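Local coordinates for nucleoprotein (Human coronavirus NL63, PDB 5N4K) that probably packages the viral RNA genome into a helical ribonucleocapsid and binds RNA through the N-terminal domain seen here, at residues K97-R102 with V108-K113; P29-P34 with I54-K59; K24-P29 with R126-K131. One frame throughout, in Å; residues are numbered along the deposited sequence.

Contact 1. Residues K97-R102 with V108-K113; sequences KDLKFR and VVWVAK. With SO4 (sulfate ion), chain I.
Trp110 lies under the backbone of Phe101 and Arg102, where the loop between strands 80-90 and 108-112 folds back over edge strand 108-112. This strand borders the antiparallel sheet of the coronavirus N-protein N-terminal domain.

The main interaction is backbone against indole. Arg102 CA sits 3.4 Å from the centroid of the five-membered ring of Trp110, only 5° off the ring normal, a close CH-pi contact. Phe101 CA makes a second, longer CH-pi contact over the same face, above the six-membered ring. Val108 CG1, from the same strand, packs against the opposite face. The indole is thus held between its own strand and the returning loop. Tyr65 on the adjacent strand 63-73 adds an edge-to-face pairing with Trp110.

Apolar side chains fill in around it. Leu99 CB meets the indole edge in the ring plane, 3.8 Å from Trp110 CH2. Phe101 has CG anti to its backbone N (chi1 -173°), which brings the ring back to the strand. Phe101 CD1 lies 3.5 Å from Trp110 CE3, with the ring planes steeply inclined, and Phe101 CZ reaches Ala112 CB at 3.8 Å.

The polar interactions lie at the rim. Trp110 NE1 makes a weak hydrogen bond to Gln103 O. The Arg102 chain bends at chi3, and its guanidinium meets a sulfate, probably from the crystallisation liquor, edge-on. Arg102 NE donates to sulfate O2 at 2.7 Å, nearly straight at 168°, while Arg102 NH2 adds a weak bond to O4. The ion also lies beside the indole, with sulfate O3 3.5 Å from Trp110 CD1.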
loop_
_atom_site.group_PDB
_atom_site.type_symbol
_atom_site.label_atom_id
_atom_site.label_comp_id
_atom_site.label_asym_id
_atom_site.label_seq_id
_atom_site.Cartn_x
_atom_site.Cartn_y
_atom_site.Cartn_z
ATOM N N LYS A 97 3.510 -4.336 -7.862
ATOM C CA LYS A 97 3.895 -5.222 -8.946
ATOM C C LYS A 97 4.518 -4.499 -10.125
ATOM O O LYS A 97 5.246 -5.131 -10.879
ATOM C CB LYS A 97 2.725 -6.104 -9.450
ATOM C CG LYS A 97 1.664 -5.362 -10.253
ATOM C CD LYS A 97 0.526 -6.294 -10.678
ATOM C CE LYS A 97 0.952 -7.311 -11.735
ATOM N NZ LYS A 97 -0.147 -8.079 -12.424
ATOM N N ASP A 98 4.299 -3.204 -10.220
ATOM C CA ASP A 98 4.709 -2.285 -11.256
ATOM C C ASP A 98 6.125 -1.803 -11.122
ATOM O O ASP A 98 6.716 -1.226 -12.030
ATOM C CB ASP A 98 3.803 -1.023 -11.264
ATOM C CG ASP A 98 3.913 -0.193 -9.945
ATOM O OD1 ASP A 98 4.338 0.974 -10.053
ATOM O OD2 ASP A 98 3.528 -0.608 -8.854
ATOM N N LEU A 99 6.655 -1.890 -9.900
ATOM C CA LEU A 99 8.004 -1.411 -9.620
ATOM C C LEU A 99 9.081 -2.362 -10.114
ATOM O O LEU A 99 9.015 -3.537 -9.907
ATOM C CB LEU A 99 8.216 -1.136 -8.141
ATOM C CG LEU A 99 7.406 -0.007 -7.503
ATOM C CD1 LEU A 99 7.705 0.095 -6.016
ATOM C CD2 LEU A 99 7.506 1.308 -8.217
ATOM N N LYS A 100 10.092 -1.763 -10.748
ATOM C CA LYS A 100 11.329 -2.460 -11.074
ATOM C C LYS A 100 12.130 -2.658 -9.814
ATOM O O LYS A 100 11.956 -1.944 -8.880
ATOM C CB LYS A 100 12.084 -1.660 -12.173
ATOM C CG LYS A 100 11.290 -1.373 -13.471
ATOM C CD LYS A 100 12.176 -0.705 -14.523
ATOM C CE LYS A 100 11.463 -0.475 -15.851
ATOM N NZ LYS A 100 12.345 0.124 -16.904
ATOM N N PHE A 101 13.047 -3.624 -9.837
ATOM C CA PHE A 101 13.831 -3.890 -8.652
ATOM C C PHE A 101 14.540 -2.681 -8.172
ATOM O O PHE A 101 15.320 -2.042 -8.957
ATOM C CB PHE A 101 14.866 -5.033 -8.922
ATOM C CG PHE A 101 15.594 -5.488 -7.695
ATOM C CD1 PHE A 101 14.893 -5.914 -6.542
ATOM C CD2 PHE A 101 16.970 -5.456 -7.620
ATOM C CE1 PHE A 101 15.542 -6.342 -5.431
ATOM C CE2 PHE A 101 17.620 -5.846 -6.445
ATOM C CZ PHE A 101 16.937 -6.255 -5.355
ATOM N N ARG A 102 14.380 -2.260 -6.988
ATOM C CA ARG A 102 15.003 -1.156 -6.331
ATOM C C ARG A 102 14.538 0.223 -6.769
ATOM O O ARG A 102 15.059 1.240 -6.297
ATOM C CB ARG A 102 16.525 -1.232 -6.390
ATOM C CG ARG A 102 17.029 -2.433 -5.538
ATOM C CD ARG A 102 18.510 -2.735 -5.741
ATOM N NE ARG A 102 19.357 -1.727 -5.299
ATOM C CZ ARG A 102 20.296 -1.064 -6.043
ATOM N NH1 ARG A 102 20.404 -1.248 -7.352
ATOM N NH2 ARG A 102 20.907 -0.118 -5.366
ATOM N N VAL A 108 9.009 0.855 0.888
ATOM C CA VAL A 108 9.286 -0.363 0.127
ATOM C C VAL A 108 10.761 -0.685 0.322
ATOM O O VAL A 108 11.668 0.099 0.011
ATOM C CB VAL A 108 8.959 -0.212 -1.383
ATOM C CG1 VAL A 108 9.286 -1.454 -2.152
ATOM C CG2 VAL A 108 7.448 0.222 -1.428
ATOM N N VAL A 109 11.036 -1.884 0.839
ATOM C CA VAL A 109 12.382 -2.272 1.193
ATOM C C VAL A 109 12.777 -3.468 0.351
ATOM O O VAL A 109 12.135 -4.544 0.393
ATOM C CB VAL A 109 12.515 -2.621 2.677
ATOM C CG1 VAL A 109 13.986 -3.030 2.992
ATOM C CG2 VAL A 109 12.090 -1.464 3.516
ATOM N N TRP A 110 13.846 -3.409 -0.479
ATOM C CA TRP A 110 14.171 -4.414 -1.451
ATOM C C TRP A 110 15.114 -5.510 -0.958
ATOM O O TRP A 110 16.093 -5.190 -0.221
ATOM C CB TRP A 110 14.770 -3.677 -2.650
ATOM C CG TRP A 110 13.761 -2.716 -3.281
ATOM C CD1 TRP A 110 13.652 -1.375 -3.059
ATOM C CD2 TRP A 110 12.767 -3.082 -4.208
ATOM N NE1 TRP A 110 12.633 -0.883 -3.850
ATOM C CE2 TRP A 110 12.065 -1.880 -4.555
ATOM C CE3 TRP A 110 12.349 -4.272 -4.748
ATOM C CZ2 TRP A 110 10.983 -1.953 -5.416
ATOM C CZ3 TRP A 110 11.306 -4.323 -5.661
ATOM C CH2 TRP A 110 10.651 -3.111 -5.977
ATOM N N VAL A 111 14.862 -6.713 -1.402
ATOM C CA VAL A 111 15.672 -7.870 -0.951
ATOM C C VAL A 111 15.899 -8.775 -2.099
ATOM O O VAL A 111 15.088 -8.966 -3.015
ATOM C CB VAL A 111 14.988 -8.624 0.228
ATOM C CG1 VAL A 111 15.059 -7.815 1.511
ATOM C CG2 VAL A 111 13.566 -9.051 -0.153
ATOM N N ALA A 112 17.093 -9.451 -2.093
ATOM C CA ALA A 112 17.413 -10.465 -3.095
ATOM C C ALA A 112 18.506 -11.371 -2.561
ATOM O O ALA A 112 19.393 -10.895 -1.869
ATOM C CB ALA A 112 17.950 -9.822 -4.388
ATOM N N LYS A 113 18.413 -12.632 -2.914
ATOM C CA LYS A 113 19.498 -13.535 -2.643
ATOM C C LYS A 113 20.421 -13.701 -3.842
ATOM O O LYS A 113 20.068 -13.381 -4.949
ATOM C CB LYS A 113 18.952 -14.883 -2.314
ATOM C CG LYS A 113 18.324 -14.933 -0.917
ATOM C CD LYS A 113 17.958 -16.409 -0.675
ATOM C CE LYS A 113 17.845 -16.756 0.751
ATOM N NZ LYS A 113 17.234 -18.095 0.909
HETATM S S SO4 I . 18.343 -0.094 -2.360
HETATM O O1 SO4 I . 18.935 0.540 -1.174
HETATM O O2 SO4 I . 19.068 -1.343 -2.625
HETATM O O3 SO4 I . 16.880 -0.320 -2.373
HETATM O O4 SO4 I . 18.507 0.884 -3.460
#

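Contact 2. Residues P29-P34 with I54-K59; sequences PSFYMP and IGKGNK
Lys56 reaches across to two aromatic side chains, Phe31 and Tyr32, and ends over the ring face of Phe31. Lys56 CE stands almost exactly above the ring centre, 3.5 Å from the Phe31 centroid and 4° off the normal, a CH-pi contact. The amine lies over the same face: Lys56 NZ is 3.9 Å from the Phe31 centroid in a cation-pi interaction. The charge therefore rests on the pi cloud beside a methylene packed on the same ring. Two bends in the lysine chain produce this, chi3 at 48° and chi4 at 80°.

Further back, the lysine chain passes Tyr32, the two side chains running in opposite directions. Lys56 CG is 3.5 Å from Tyr32 OH. A water bridge links the same hydroxyl to the backbone of the other loop. The water, in the plane of the Tyr32 ring, lies 2.8 Å from Tyr32 OH and donates to Ile54 O at 3.0 Å. Tyr32 OH is hydrogen-bonded to Tyr90 OH of strand 80-90 as well. The phenol is thus tied to both the sheet and the 54-59 loop.

The next shell sets the aromatic pair in place. Tyr32 N donates to Ser30 OG at 3.1 Å, forming an ST turn. Ser30 OG is also bonded to Phe88 O. Phe31 CB packs on one face of the Tyr32 ring. Phe31 and Met33 make backbone hydrogen bonds with Leu133. On the other loop, Lys56 O accepts from Gln62 NE2.

The arrangement joins the loop leading into strand 35-37 to the loop preceding strand 63-73. It is a cation-pi contact between long loops around the antiparallel sheet of the coronavirus N-terminal domain.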
loop_
_atom_site.group_PDB
_atom_site.type_symbol
_atom_site.label_atom_id
_atom_site.label_comp_id
_atom_site.label_asym_id
_atom_site.label_seq_id
_atom_site.Cartn_x
_atom_site.Cartn_y
_atom_site.Cartn_z
ATOM N N PRO A 29 -2.858 -10.167 -1.239
ATOM C CA PRO A 29 -2.245 -10.634 -0.014
ATOM C C PRO A 29 -0.881 -11.265 -0.254
ATOM O O PRO A 29 -0.588 -11.768 -1.308
ATOM C CB PRO A 29 -3.222 -11.752 0.486
ATOM C CG PRO A 29 -4.158 -11.995 -0.550
ATOM C CD PRO A 29 -3.865 -11.160 -1.762
ATOM N N SER A 30 -0.073 -11.250 0.789
ATOM C CA SER A 30 1.257 -11.879 0.795
ATOM C C SER A 30 1.115 -13.360 1.029
ATOM O O SER A 30 0.250 -13.810 1.748
ATOM C CB SER A 30 2.077 -11.255 1.905
ATOM O OG SER A 30 3.343 -11.858 2.133
ATOM N N PHE A 31 2.024 -14.110 0.449
ATOM C CA PHE A 31 2.127 -15.539 0.760
ATOM C C PHE A 31 2.522 -15.775 2.195
ATOM O O PHE A 31 2.359 -16.946 2.690
ATOM C CB PHE A 31 3.129 -16.235 -0.132
ATOM C CG PHE A 31 2.685 -16.427 -1.542
ATOM C CD1 PHE A 31 1.795 -17.422 -1.840
ATOM C CD2 PHE A 31 3.146 -15.680 -2.606
ATOM C CE1 PHE A 31 1.312 -17.625 -3.103
ATOM C CE2 PHE A 31 2.678 -15.879 -3.908
ATOM C CZ PHE A 31 1.724 -16.876 -4.170
ATOM N N TYR A 32 3.100 -14.804 2.888
ATOM C CA TYR A 32 3.705 -14.996 4.176
ATOM C C TYR A 32 3.085 -14.128 5.258
ATOM O O TYR A 32 2.597 -13.050 4.977
ATOM C CB TYR A 32 5.230 -14.714 4.138
ATOM C CG TYR A 32 5.916 -15.567 3.147
ATOM C CD1 TYR A 32 6.232 -16.916 3.434
ATOM C CD2 TYR A 32 6.234 -15.107 1.838
ATOM C CE1 TYR A 32 6.768 -17.772 2.485
ATOM C CE2 TYR A 32 6.752 -15.929 0.876
ATOM C CZ TYR A 32 7.010 -17.249 1.196
ATOM O OH TYR A 32 7.612 -18.103 0.350
ATOM N N MET A 33 3.131 -14.597 6.508
ATOM C CA MET A 33 2.902 -13.741 7.629
ATOM C C MET A 33 3.836 -12.547 7.616
ATOM O O MET A 33 4.976 -12.660 7.143
ATOM C CB MET A 33 3.071 -14.538 8.965
ATOM C CG MET A 33 1.893 -15.521 9.213
ATOM S SD MET A 33 0.290 -14.769 9.395
ATOM C CE MET A 33 0.438 -14.007 11.028
ATOM N N PRO A 34 3.418 -11.421 8.178
ATOM C CA PRO A 34 4.315 -10.256 8.291
ATOM C C PRO A 34 5.373 -10.440 9.344
ATOM O O PRO A 34 5.286 -11.315 10.238
ATOM C CB PRO A 34 3.385 -9.122 8.647
ATOM C CG PRO A 34 2.244 -9.786 9.375
ATOM C CD PRO A 34 2.115 -11.127 8.772
ATOM N N ILE A 54 12.051 -18.373 2.398
ATOM C CA ILE A 54 12.367 -19.600 1.668
ATOM C C ILE A 54 11.114 -20.427 1.277
ATOM O O ILE A 54 10.176 -20.408 2.021
ATOM C CB ILE A 54 13.293 -20.503 2.580
ATOM C CG1 ILE A 54 14.645 -19.813 2.849
ATOM C CG2 ILE A 54 13.500 -21.895 2.005
ATOM C CD1 ILE A 54 15.377 -20.382 4.049
ATOM N N GLY A 55 11.144 -21.062 0.122
ATOM C CA GLY A 55 10.252 -22.208 -0.240
ATOM C C GLY A 55 9.348 -22.074 -1.453
ATOM O O GLY A 55 8.532 -22.938 -1.691
ATOM N N LYS A 56 9.485 -20.987 -2.261
ATOM C CA LYS A 56 8.761 -20.866 -3.514
ATOM C C LYS A 56 9.732 -20.362 -4.572
ATOM O O LYS A 56 10.590 -19.573 -4.260
ATOM C CB LYS A 56 7.588 -19.907 -3.420
ATOM C CG LYS A 56 6.566 -20.158 -2.324
ATOM C CD LYS A 56 5.387 -19.174 -2.324
ATOM C CE LYS A 56 4.735 -18.956 -3.646
ATOM N NZ LYS A 56 3.806 -20.038 -3.998
ATOM N N GLY A 57 9.488 -20.831 -5.751
ATOM C CA GLY A 57 10.201 -20.299 -6.930
ATOM C C GLY A 57 11.498 -20.955 -7.175
ATOM O O GLY A 57 12.021 -21.692 -6.343
ATOM N N ASN A 58 12.017 -20.650 -8.325
ATOM C CA ASN A 58 13.353 -21.101 -8.656
ATOM C C ASN A 58 14.462 -20.148 -8.186
ATOM O O ASN A 58 14.203 -19.099 -7.593
ATOM C CB ASN A 58 13.446 -21.426 -10.160
ATOM C CG ASN A 58 13.301 -20.203 -11.027
ATOM O OD1 ASN A 58 13.678 -19.118 -10.580
ATOM N ND2 ASN A 58 12.761 -20.318 -12.236
ATOM N N LYS A 59 15.725 -20.481 -8.392
ATOM C CA LYS A 59 16.791 -19.703 -7.839
ATOM C C LYS A 59 16.737 -18.250 -8.367
ATOM O O LYS A 59 16.961 -17.269 -7.590
ATOM C CB LYS A 59 18.184 -20.351 -8.183
ATOM C CG LYS A 59 19.240 -19.851 -7.301
ATOM C CD LYS A 59 20.609 -20.540 -7.247
ATOM C CE LYS A 59 21.186 -20.062 -5.908
ATOM N NZ LYS A 59 22.662 -20.148 -5.884
HETATM O O HOH W 1 7.466 -20.847 0.857
#

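Contact 3. Residues K24-P29 with R126-K131; sequences KKFPPP and RKRNQK. With SO4 (sulfate ion), chain C; SO4 (sulfate ion), chain E.
Arg126, just before a type I beta turn from Lys127 to Gln130, and Arg128 within it meet Pro29 and Phe26 of the proline-rich N-terminal arm of the RNA-binding domain. Pro29 CB sits over the centre of one face of the Arg126 guanidinium, 3.5 Å from Arg126 CZ. Pro29 CG rests 3.4 Å from Arg126 O.

The guanidinium is fixed in its own plane by the turn. Arg126 NE donates to Lys127 O with an N-H...O angle of 171°, and Arg126 NH1 donates to Arg128 O. Lys127 O also accepts from Gln130 N on its opposite face. Arg126 NH2 reaches Ser30 O, outside the turn. The outer edge of the guanidinium holds a sulfate, with Arg126 NH2 2.8 Å from O2 and Arg126 NH1 3.0 Å from O4 of this ion.

Arg128 turns at chi3 (64°) and presents its guanidinium to the edge of the Phe26 ring. Phe26 CD2 lies over one guanidinium face, 3.5 Å from Arg128 NH2, with the planes 51° apart. The guanidinium also pairs beyond the segments: Arg128 NH2 forms a salt bridge with Glu70 OE2 of the second subunit.

Another sulfate bridges the segments. Arg128 N donates to its O1, and Lys24 NZ to its O2, each bond 2.7 Å long.

Both ions probably came from the crystallisation liquor. Their capture by lysine, arginine and backbone N-H groups is consistent with a basic surface suited to RNA phosphates, as expected of the coronavirus nucleocapsid N-terminal domain.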
loop_
_atom_site.group_PDB
_atom_site.type_symbol
_atom_site.label_atom_id
_atom_site.label_comp_id
_atom_site.label_asym_id
_atom_site.label_seq_id
_atom_site.Cartn_x
_atom_site.Cartn_y
_atom_site.Cartn_z
ATOM N N LYS A 24 -9.795 -7.064 -8.790
ATOM C CA LYS A 24 -10.166 -7.448 -7.461
ATOM C C LYS A 24 -10.310 -6.218 -6.596
ATOM O O LYS A 24 -9.735 -5.150 -6.886
ATOM C CB LYS A 24 -9.067 -8.363 -6.870
ATOM C CG LYS A 24 -8.918 -9.619 -7.733
ATOM C CD LYS A 24 -8.051 -10.664 -7.092
ATOM C CE LYS A 24 -7.677 -11.754 -8.083
ATOM N NZ LYS A 24 -8.813 -12.678 -8.257
ATOM N N LYS A 25 -11.058 -6.341 -5.537
ATOM C CA LYS A 25 -11.350 -5.166 -4.771
ATOM C C LYS A 25 -10.295 -4.720 -3.787
ATOM O O LYS A 25 -10.311 -3.580 -3.411
ATOM C CB LYS A 25 -12.663 -5.298 -4.109
ATOM C CG LYS A 25 -12.778 -6.413 -3.123
ATOM C CD LYS A 25 -14.254 -6.500 -2.681
ATOM C CE LYS A 25 -14.315 -6.630 -1.176
ATOM N NZ LYS A 25 -15.646 -6.269 -0.606
ATOM N N PHE A 26 -9.365 -5.601 -3.358
ATOM C CA PHE A 26 -8.404 -5.292 -2.341
ATOM C C PHE A 26 -7.029 -5.554 -2.934
ATOM O O PHE A 26 -6.890 -6.312 -3.893
ATOM C CB PHE A 26 -8.526 -6.199 -1.126
ATOM C CG PHE A 26 -9.762 -6.016 -0.320
ATOM C CD1 PHE A 26 -10.204 -4.776 0.017
ATOM C CD2 PHE A 26 -10.382 -7.124 0.228
ATOM C CE1 PHE A 26 -11.336 -4.619 0.782
ATOM C CE2 PHE A 26 -11.501 -6.977 1.021
ATOM C CZ PHE A 26 -11.964 -5.726 1.300
ATOM N N PRO A 27 -6.027 -4.904 -2.359
ATOM C CA PRO A 27 -4.687 -5.220 -2.832
ATOM C C PRO A 27 -4.315 -6.651 -2.506
ATOM O O PRO A 27 -4.908 -7.273 -1.602
ATOM C CB PRO A 27 -3.815 -4.243 -2.058
ATOM C CG PRO A 27 -4.560 -3.857 -0.918
ATOM C CD PRO A 27 -6.013 -3.881 -1.301
ATOM N N PRO A 28 -3.345 -7.183 -3.256
ATOM C CA PRO A 28 -3.083 -8.602 -3.093
ATOM C C PRO A 28 -2.475 -8.961 -1.749
ATOM O O PRO A 28 -1.643 -8.230 -1.203
ATOM C CB PRO A 28 -2.053 -8.912 -4.177
ATOM C CG PRO A 28 -1.956 -7.710 -4.965
ATOM C CD PRO A 28 -2.545 -6.555 -4.326
ATOM N N PRO A 29 -2.858 -10.167 -1.239
ATOM C CA PRO A 29 -2.245 -10.634 -0.014
ATOM C C PRO A 29 -0.881 -11.265 -0.254
ATOM O O PRO A 29 -0.588 -11.768 -1.308
ATOM C CB PRO A 29 -3.222 -11.752 0.486
ATOM C CG PRO A 29 -4.158 -11.995 -0.550
ATOM C CD PRO A 29 -3.865 -11.160 -1.762
ATOM N N ARG A 126 -0.888 -14.652 -3.302
ATOM C CA ARG A 126 -1.625 -15.657 -2.536
ATOM C C ARG A 126 -3.117 -15.493 -2.810
ATOM O O ARG A 126 -3.624 -14.396 -2.880
ATOM C CB ARG A 126 -1.340 -15.462 -1.083
ATOM C CG ARG A 126 -1.770 -16.678 -0.235
ATOM C CD ARG A 126 -1.831 -16.280 1.168
ATOM N NE ARG A 126 -3.073 -15.605 1.443
ATOM C CZ ARG A 126 -3.307 -14.709 2.372
ATOM N NH1 ARG A 126 -4.539 -14.346 2.659
ATOM N NH2 ARG A 126 -2.340 -14.132 3.044
ATOM N N LYS A 127 -3.801 -16.655 -2.872
ATOM C CA LYS A 127 -5.265 -16.591 -2.847
ATOM C C LYS A 127 -5.761 -16.185 -1.473
ATOM O O LYS A 127 -5.221 -16.563 -0.423
ATOM C CB LYS A 127 -5.885 -17.923 -3.244
ATOM C CG LYS A 127 -5.373 -18.425 -4.581
ATOM N N ARG A 128 -6.807 -15.361 -1.446
ATOM C CA ARG A 128 -7.242 -14.798 -0.222
ATOM C C ARG A 128 -7.606 -15.822 0.845
ATOM O O ARG A 128 -7.331 -15.619 2.013
ATOM C CB ARG A 128 -8.501 -13.955 -0.472
ATOM C CG ARG A 128 -8.179 -12.676 -1.219
ATOM C CD ARG A 128 -9.450 -11.840 -1.399
ATOM N NE ARG A 128 -10.000 -11.401 -0.119
ATOM C CZ ARG A 128 -9.440 -10.522 0.720
ATOM N NH1 ARG A 128 -8.252 -9.961 0.435
ATOM N NH2 ARG A 128 -10.079 -10.190 1.855
ATOM N N ASN A 129 -8.237 -16.912 0.400
ATOM C CA ASN A 129 -8.625 -17.976 1.340
ATOM C C ASN A 129 -7.545 -18.971 1.680
ATOM O O ASN A 129 -7.804 -19.927 2.417
ATOM C CB ASN A 129 -9.860 -18.719 0.819
ATOM C CG ASN A 129 -9.573 -19.595 -0.394
ATOM O OD1 ASN A 129 -8.441 -19.859 -0.753
ATOM N ND2 ASN A 129 -10.650 -20.062 -1.050
ATOM N N GLN A 130 -6.344 -18.839 1.111
ATOM C CA GLN A 130 -5.172 -19.687 1.514
ATOM C C GLN A 130 -4.542 -19.017 2.733
ATOM O O GLN A 130 -4.393 -17.811 2.804
ATOM C CB GLN A 130 -4.111 -20.103 0.393
ATOM C CG GLN A 130 -3.907 -19.388 -0.990
ATOM C CD GLN A 130 -2.599 -19.726 -1.836
ATOM O OE1 GLN A 130 -2.400 -19.221 -2.958
ATOM N NE2 GLN A 130 -1.710 -20.578 -1.288
ATOM N N LYS A 131 -4.149 -19.792 3.712
ATOM C CA LYS A 131 -3.559 -19.174 4.893
ATOM C C LYS A 131 -2.067 -18.756 4.580
ATOM O O LYS A 131 -1.353 -19.477 3.884
ATOM C CB LYS A 131 -3.532 -20.195 6.029
ATOM C CG LYS A 131 -3.382 -19.604 7.402
HETATM S S SO4 C . -8.888 -14.161 -4.632
HETATM O O1 SO4 C . -7.699 -14.586 -3.889
HETATM O O2 SO4 C . -8.616 -14.189 -6.073
HETATM O O3 SO4 C . -9.918 -15.171 -4.299
HETATM O O4 SO4 C . -9.438 -12.834 -4.273
HETATM S S SO4 E . -4.434 -11.631 5.146
HETATM O O1 SO4 E . -4.264 -10.256 5.661
HETATM O O2 SO4 E . -3.176 -12.422 5.155
HETATM O O3 SO4 E . -5.443 -12.265 6.030
HETATM O O4 SO4 E . -5.122 -11.595 3.833
#

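How the contacts relate
The first segment met from the N terminus is 24-29, which pairs with 126-131 in contact 3. This closes a loop of nearly a hundred residues holding most of the sheet, and joins the N-terminal arm to the loop between strands 108-112 and 145-147. Nested inside it, contact 2 joins 29-34 to 54-59, around strand 35-37 and helix 43-46. Contact 1 follows in series, a short closure of 97-102 on strand 108-112, also within contact 3. Contacts 2 and 3 share Pro29 and touch directly, Phe31 packing on Arg126 N. Contacts 1 and 2 meet where Lys113 packs on Ile54. Contacts 1 and 3 do not touch, but both reach the second subunit.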